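PDB 5ZNT: chitin deacetylase 1 from Bombyx mori, which hydrolyses the N-acetamido groups of N-acetylglucosamine residues in chitin, giving chitosan and acetate, as a zinc-dependent carbohydrate esterase of family CE4. Local coordinates for residues W209-D221 against P229-L241. Numbering follows the deposited sequence.
Sequences WEMVMNELDRRED and PGCAMVDSCSNIL
Glu-215 OE1 is gripped by two groups, a water at 2.6 Å that also accepts from Gly-230 N, and the backbone N of Leu-176, which hydrogen-bonds to it, while OE2 is hydrogen-bonded to His-195 NE2. Glu-215 CD sits 3.8 Å from Gly-230 C. Next along, a single antiparallel bridge forms: Leu-216 N donates almost straight to Cys-231 O (2.7 Å) from above its carbonyl plane, and Cys-231 N returns a bond to Leu-216 O in plane. Beyond it Arg-218 enters the loop closed by the Cys-231–Cys-237 disulfide, part of the CE4 deacetylase domain near its zinc site. With CG between its backbone N and carbonyl carbon (chi1 65°), it lays one guanidinium face against Pro-229 O, and its CD packs 3.1 Å from Asn-239 OD1, a buried oxygen without a polar partner. Asn-239 ND2 clasps Arg-218 O at 2.8 Å. Replacing Arg-218 by an alanine is likely to leave Pro-229 O and Asn-239 OD1 without the chain that covers them. Met-213 CE meets Met-233 SD at 3.7 Å; the Met-233 side chain is about 7 Å from the zinc ion. The bridge lies just past strand 209-214, Leu-216 resting on Phe-249 of helix 243-258 and both methionines on Tyr-268 of strand 265-270.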
loop_
_atom_site.group_PDB
_atom_site.type_symbol
_atom_site.label_atom_id
_atom_site.label_comp_id
_atom_site.label_asym_id
_atom_site.label_seq_id
_atom_site.Cartn_x
_atom_site.Cartn_y
_atom_site.Cartn_z
ATOM N N TRP A 209 -11.877 -4.734 1.905
ATOM C CA TRP A 209 -11.738 -3.479 1.180
ATOM C C TRP A 209 -10.735 -3.642 0.051
ATOM O O TRP A 209 -9.755 -4.384 0.168
ATOM C CB TRP A 209 -11.272 -2.363 2.113
ATOM C CG TRP A 209 -12.301 -1.876 3.062
ATOM C CD1 TRP A 209 -12.595 -2.383 4.305
ATOM C CD2 TRP A 209 -13.179 -0.762 2.864
ATOM N NE1 TRP A 209 -13.602 -1.645 4.889
ATOM C CE2 TRP A 209 -13.983 -0.652 4.023
ATOM C CE3 TRP A 209 -13.365 0.150 1.817
ATOM C CZ2 TRP A 209 -14.961 0.339 4.171
ATOM C CZ3 TRP A 209 -14.337 1.140 1.964
ATOM C CH2 TRP A 209 -15.123 1.222 3.139
ATOM N N GLU A 210 -10.973 -2.931 -1.054
ATOM C CA GLU A 210 -10.005 -2.852 -2.139
ATOM C C GLU A 210 -9.487 -1.424 -2.231
ATOM O O GLU A 210 -10.212 -0.522 -2.670
ATOM C CB GLU A 210 -10.593 -3.280 -3.484
ATOM C CG GLU A 210 -9.591 -3.122 -4.645
ATOM C CD GLU A 210 -8.348 -3.988 -4.429
ATOM O OE1 GLU A 210 -8.508 -5.115 -3.927
ATOM O OE2 GLU A 210 -7.225 -3.566 -4.769
ATOM N N MET A 211 -8.219 -1.227 -1.863
ATOM C CA MET A 211 -7.551 0.054 -2.093
ATOM C C MET A 211 -7.090 0.060 -3.540
ATOM O O MET A 211 -5.925 -0.183 -3.861
ATOM C CB MET A 211 -6.392 0.248 -1.123
ATOM C CG MET A 211 -6.853 0.568 0.295
ATOM S SD MET A 211 -7.780 2.133 0.413
ATOM C CE MET A 211 -6.590 3.315 -0.244
ATOM N N VAL A 212 -8.040 0.367 -4.433
ATOM C CA VAL A 212 -7.830 0.121 -5.849
ATOM C C VAL A 212 -6.666 0.952 -6.352
ATOM O O VAL A 212 -6.431 2.084 -5.901
ATOM C CB VAL A 212 -9.131 0.411 -6.630
ATOM C CG1 VAL A 212 -9.570 1.886 -6.475
ATOM C CG2 VAL A 212 -8.998 0.028 -8.097
ATOM N N MET A 213 -5.906 0.383 -7.279
ATOM C CA MET A 213 -4.709 1.021 -7.820
ATOM C C MET A 213 -5.095 1.633 -9.164
ATOM O O MET A 213 -5.060 0.970 -10.198
ATOM C CB MET A 213 -3.566 0.014 -7.950
ATOM C CG MET A 213 -3.134 -0.601 -6.598
ATOM S SD MET A 213 -1.866 -1.914 -6.770
ATOM C CE MET A 213 -0.423 -0.981 -7.236
ATOM N N ASN A 214 -5.478 2.914 -9.137
ATOM C CA ASN A 214 -5.770 3.632 -10.374
ATOM C C ASN A 214 -4.504 3.792 -11.191
ATOM O O ASN A 214 -3.488 4.270 -10.684
ATOM C CB ASN A 214 -6.347 5.016 -10.075
ATOM C CG ASN A 214 -7.737 4.960 -9.519
ATOM O OD1 ASN A 214 -8.692 4.685 -10.245
ATOM N ND2 ASN A 214 -7.873 5.234 -8.220
ATOM N N GLU A 215 -4.566 3.428 -12.471
ATOM C CA GLU A 215 -3.444 3.725 -13.347
ATOM C C GLU A 215 -3.252 5.231 -13.452
ATOM O O GLU A 215 -4.207 6.004 -13.392
ATOM C CB GLU A 215 -3.676 3.148 -14.741
ATOM C CG GLU A 215 -3.573 1.637 -14.810
ATOM C CD GLU A 215 -3.663 1.150 -16.250
ATOM O OE1 GLU A 215 -4.367 1.805 -17.056
ATOM O OE2 GLU A 215 -3.029 0.134 -16.568
ATOM N N LEU A 216 -2.005 5.645 -13.592
ATOM C CA LEU A 216 -1.694 7.043 -13.808
ATOM C C LEU A 216 -1.519 7.288 -15.307
ATOM O O LEU A 216 -1.191 6.374 -16.066
ATOM C CB LEU A 216 -0.432 7.449 -13.039
ATOM C CG LEU A 216 -0.576 7.887 -11.558
ATOM C CD1 LEU A 216 -1.526 7.053 -10.765
ATOM C CD2 LEU A 216 0.793 7.887 -10.876
ATOM N N ASP A 217 -1.770 8.531 -15.721
ATOM C CA ASP A 217 -1.676 8.961 -17.117
ATOM C C ASP A 217 -0.231 9.356 -17.392
ATOM O O ASP A 217 0.286 10.314 -16.811
ATOM C CB ASP A 217 -2.651 10.117 -17.366
ATOM C CG ASP A 217 -2.655 10.621 -18.817
ATOM O OD1 ASP A 217 -1.879 10.141 -19.669
ATOM O OD2 ASP A 217 -3.465 11.524 -19.095
ATOM N N ARG A 218 0.442 8.598 -18.246
ATOM C CA ARG A 218 1.855 8.847 -18.490
ATOM C C ARG A 218 2.099 9.754 -19.694
ATOM O O ARG A 218 3.258 9.957 -20.071
ATOM C CB ARG A 218 2.569 7.522 -18.712
ATOM C CG ARG A 218 2.047 6.904 -19.973
ATOM C CD ARG A 218 2.978 5.923 -20.541
ATOM N NE ARG A 218 2.755 4.624 -19.941
ATOM C CZ ARG A 218 3.283 3.510 -20.416
ATOM N NH1 ARG A 218 4.049 3.567 -21.508
ATOM N NH2 ARG A 218 3.044 2.350 -19.806
ATOM N N ARG A 219 1.044 10.276 -20.323
ATOM C CA ARG A 219 1.221 11.065 -21.538
ATOM C C ARG A 219 2.022 12.322 -21.232
ATOM O O ARG A 219 1.656 13.097 -20.343
ATOM C CB ARG A 219 -0.138 11.424 -22.138
ATOM C CG ARG A 219 -0.782 10.290 -22.924
ATOM C CD ARG A 219 -2.165 10.708 -23.394
ATOM N NE ARG A 219 -2.952 11.259 -22.294
ATOM C CZ ARG A 219 -4.048 11.995 -22.448
ATOM N NH1 ARG A 219 -4.497 12.282 -23.665
ATOM N NH2 ARG A 219 -4.690 12.456 -21.381
ATOM N N GLU A 220 3.125 12.509 -21.965
ATOM C CA GLU A 220 3.968 13.685 -21.764
ATOM C C GLU A 220 3.233 14.964 -22.149
ATOM O O GLU A 220 3.485 16.028 -21.573
ATOM C CB GLU A 220 5.257 13.535 -22.573
ATOM C CG GLU A 220 6.408 14.411 -22.108
ATOM C CD GLU A 220 7.737 13.988 -22.718
ATOM O OE1 GLU A 220 8.748 14.714 -22.541
ATOM O OE2 GLU A 220 7.770 12.919 -23.373
ATOM N N ASP A 221 2.299 14.871 -23.089
ATOM C CA ASP A 221 1.476 15.997 -23.513
ATOM C C ASP A 221 0.021 15.554 -23.477
ATOM O O ASP A 221 -0.542 15.142 -24.500
ATOM C CB ASP A 221 1.878 16.478 -24.905
ATOM C CG ASP A 221 1.302 17.834 -25.235
ATOM O OD1 ASP A 221 1.048 18.614 -24.286
ATOM O OD2 ASP A 221 1.090 18.112 -26.436
ATOM N N PRO A 229 -1.566 3.356 -22.830
ATOM C CA PRO A 229 -1.945 2.649 -21.601
ATOM C C PRO A 229 -1.423 3.413 -20.389
ATOM O O PRO A 229 -0.365 4.042 -20.439
ATOM C CB PRO A 229 -1.261 1.284 -21.741
ATOM C CG PRO A 229 -0.980 1.141 -23.232
ATOM C CD PRO A 229 -0.706 2.540 -23.704
ATOM N N GLY A 230 -2.190 3.384 -19.308
ATOM C CA GLY A 230 -1.737 3.978 -18.063
ATOM C C GLY A 230 -0.665 3.122 -17.399
ATOM O O GLY A 230 -0.178 2.134 -17.949
ATOM N N CYS A 231 -0.298 3.509 -16.173
ATOM C CA CYS A 231 0.677 2.723 -15.420
ATOM C C CYS A 231 0.358 2.840 -13.938
ATOM O O CYS A 231 0.078 3.939 -13.448
ATOM C CB CYS A 231 2.118 3.182 -15.704
ATOM S SG CYS A 231 2.364 4.991 -15.626
ATOM N N ALA A 232 0.373 1.708 -13.231
ATOM C CA ALA A 232 0.020 1.729 -11.814
ATOM C C ALA A 232 1.261 1.931 -10.945
ATOM O O ALA A 232 1.341 2.902 -10.187
ATOM C CB ALA A 232 -0.739 0.449 -11.437
ATOM N N MET A 233 2.243 1.042 -11.053
ATOM C CA MET A 233 3.517 1.266 -10.380
ATOM C C MET A 233 4.272 2.368 -11.100
ATOM O O MET A 233 4.386 2.354 -12.333
ATOM C CB MET A 233 4.353 -0.014 -10.350
ATOM C CG MET A 233 3.652 -1.217 -9.722
ATOM S SD MET A 233 3.198 -0.930 -7.989
ATOM C CE MET A 233 4.820 -0.587 -7.288
ATOM N N VAL A 234 4.805 3.318 -10.332
ATOM C CA VAL A 234 5.491 4.446 -10.954
ATOM C C VAL A 234 6.630 3.961 -11.843
ATOM O O VAL A 234 6.821 4.464 -12.956
ATOM C CB VAL A 234 5.983 5.439 -9.887
ATOM C CG1 VAL A 234 6.755 6.570 -10.538
ATOM C CG2 VAL A 234 4.794 5.987 -9.112
ATOM N N ASP A 235 7.384 2.956 -11.394
ATOM C CA ASP A 235 8.512 2.515 -12.211
ATOM C C ASP A 235 8.084 1.750 -13.461
ATOM O O ASP A 235 8.933 1.467 -14.313
ATOM C CB ASP A 235 9.449 1.643 -11.382
ATOM C CG ASP A 235 8.703 0.612 -10.598
ATOM O OD1 ASP A 235 8.290 0.950 -9.454
ATOM O OD2 ASP A 235 8.464 -0.491 -11.158
ATOM N N SER A 236 6.810 1.385 -13.586
ATOM C CA SER A 236 6.341 0.819 -14.838
ATOM C C SER A 236 5.980 1.887 -15.874
ATOM O O SER A 236 5.602 1.529 -16.996
ATOM C CB SER A 236 5.145 -0.099 -14.579
ATOM O OG SER A 236 3.962 0.636 -14.289
ATOM N N CYS A 237 6.088 3.183 -15.541
ATOM C CA CYS A 237 5.844 4.262 -16.510
ATOM C C CYS A 237 7.137 4.516 -17.281
ATOM O O CYS A 237 7.888 5.457 -17.017
ATOM C CB CYS A 237 5.351 5.532 -15.821
ATOM S SG CYS A 237 4.053 5.286 -14.563
ATOM N N SER A 238 7.369 3.676 -18.292
ATOM C CA SER A 238 8.698 3.544 -18.880
ATOM C C SER A 238 9.131 4.748 -19.707
ATOM O O SER A 238 10.323 4.858 -20.002
ATOM C CB SER A 238 8.758 2.278 -19.737
ATOM O OG SER A 238 7.575 2.155 -20.504
ATOM N N ASN A 239 8.220 5.646 -20.082
ATOM C CA ASN A 239 8.602 6.858 -20.798
ATOM C C ASN A 239 9.081 7.985 -19.884
ATOM O O ASN A 239 9.483 9.039 -20.392
ATOM C CB ASN A 239 7.435 7.363 -21.655
ATOM C CG ASN A 239 6.172 7.612 -20.842
ATOM O OD1 ASN A 239 5.850 6.849 -19.928
ATOM N ND2 ASN A 239 5.449 8.674 -21.177
ATOM N N ILE A 240 9.054 7.806 -18.564
ATOM C CA ILE A 240 9.556 8.823 -17.643
ATOM C C ILE A 240 11.072 8.678 -17.543
ATOM O O ILE A 240 11.570 7.777 -16.863
ATOM C CB ILE A 240 8.911 8.707 -16.258
ATOM C CG1 ILE A 240 7.394 8.863 -16.335
ATOM C CG2 ILE A 240 9.520 9.735 -15.297
ATOM C CD1 ILE A 240 6.737 8.690 -14.982
ATOM N N LEU A 241 11.810 9.586 -18.188
ATOM C CA LEU A 241 13.264 9.493 -18.232
ATOM C C LEU A 241 14.007 10.612 -17.514
ATOM O O LEU A 241 15.170 10.407 -17.143
ATOM C CB LEU A 241 13.748 9.446 -19.689
ATOM C CG LEU A 241 13.141 8.278 -20.465
ATOM C CD1 LEU A 241 13.186 8.574 -21.949
ATOM C CD2 LEU A 241 13.807 6.937 -20.118
HETATM O O HOH W 1 -4.776 1.620 -19.595
HETATM O O HOH W 2 -1.153 7.041 -20.171
#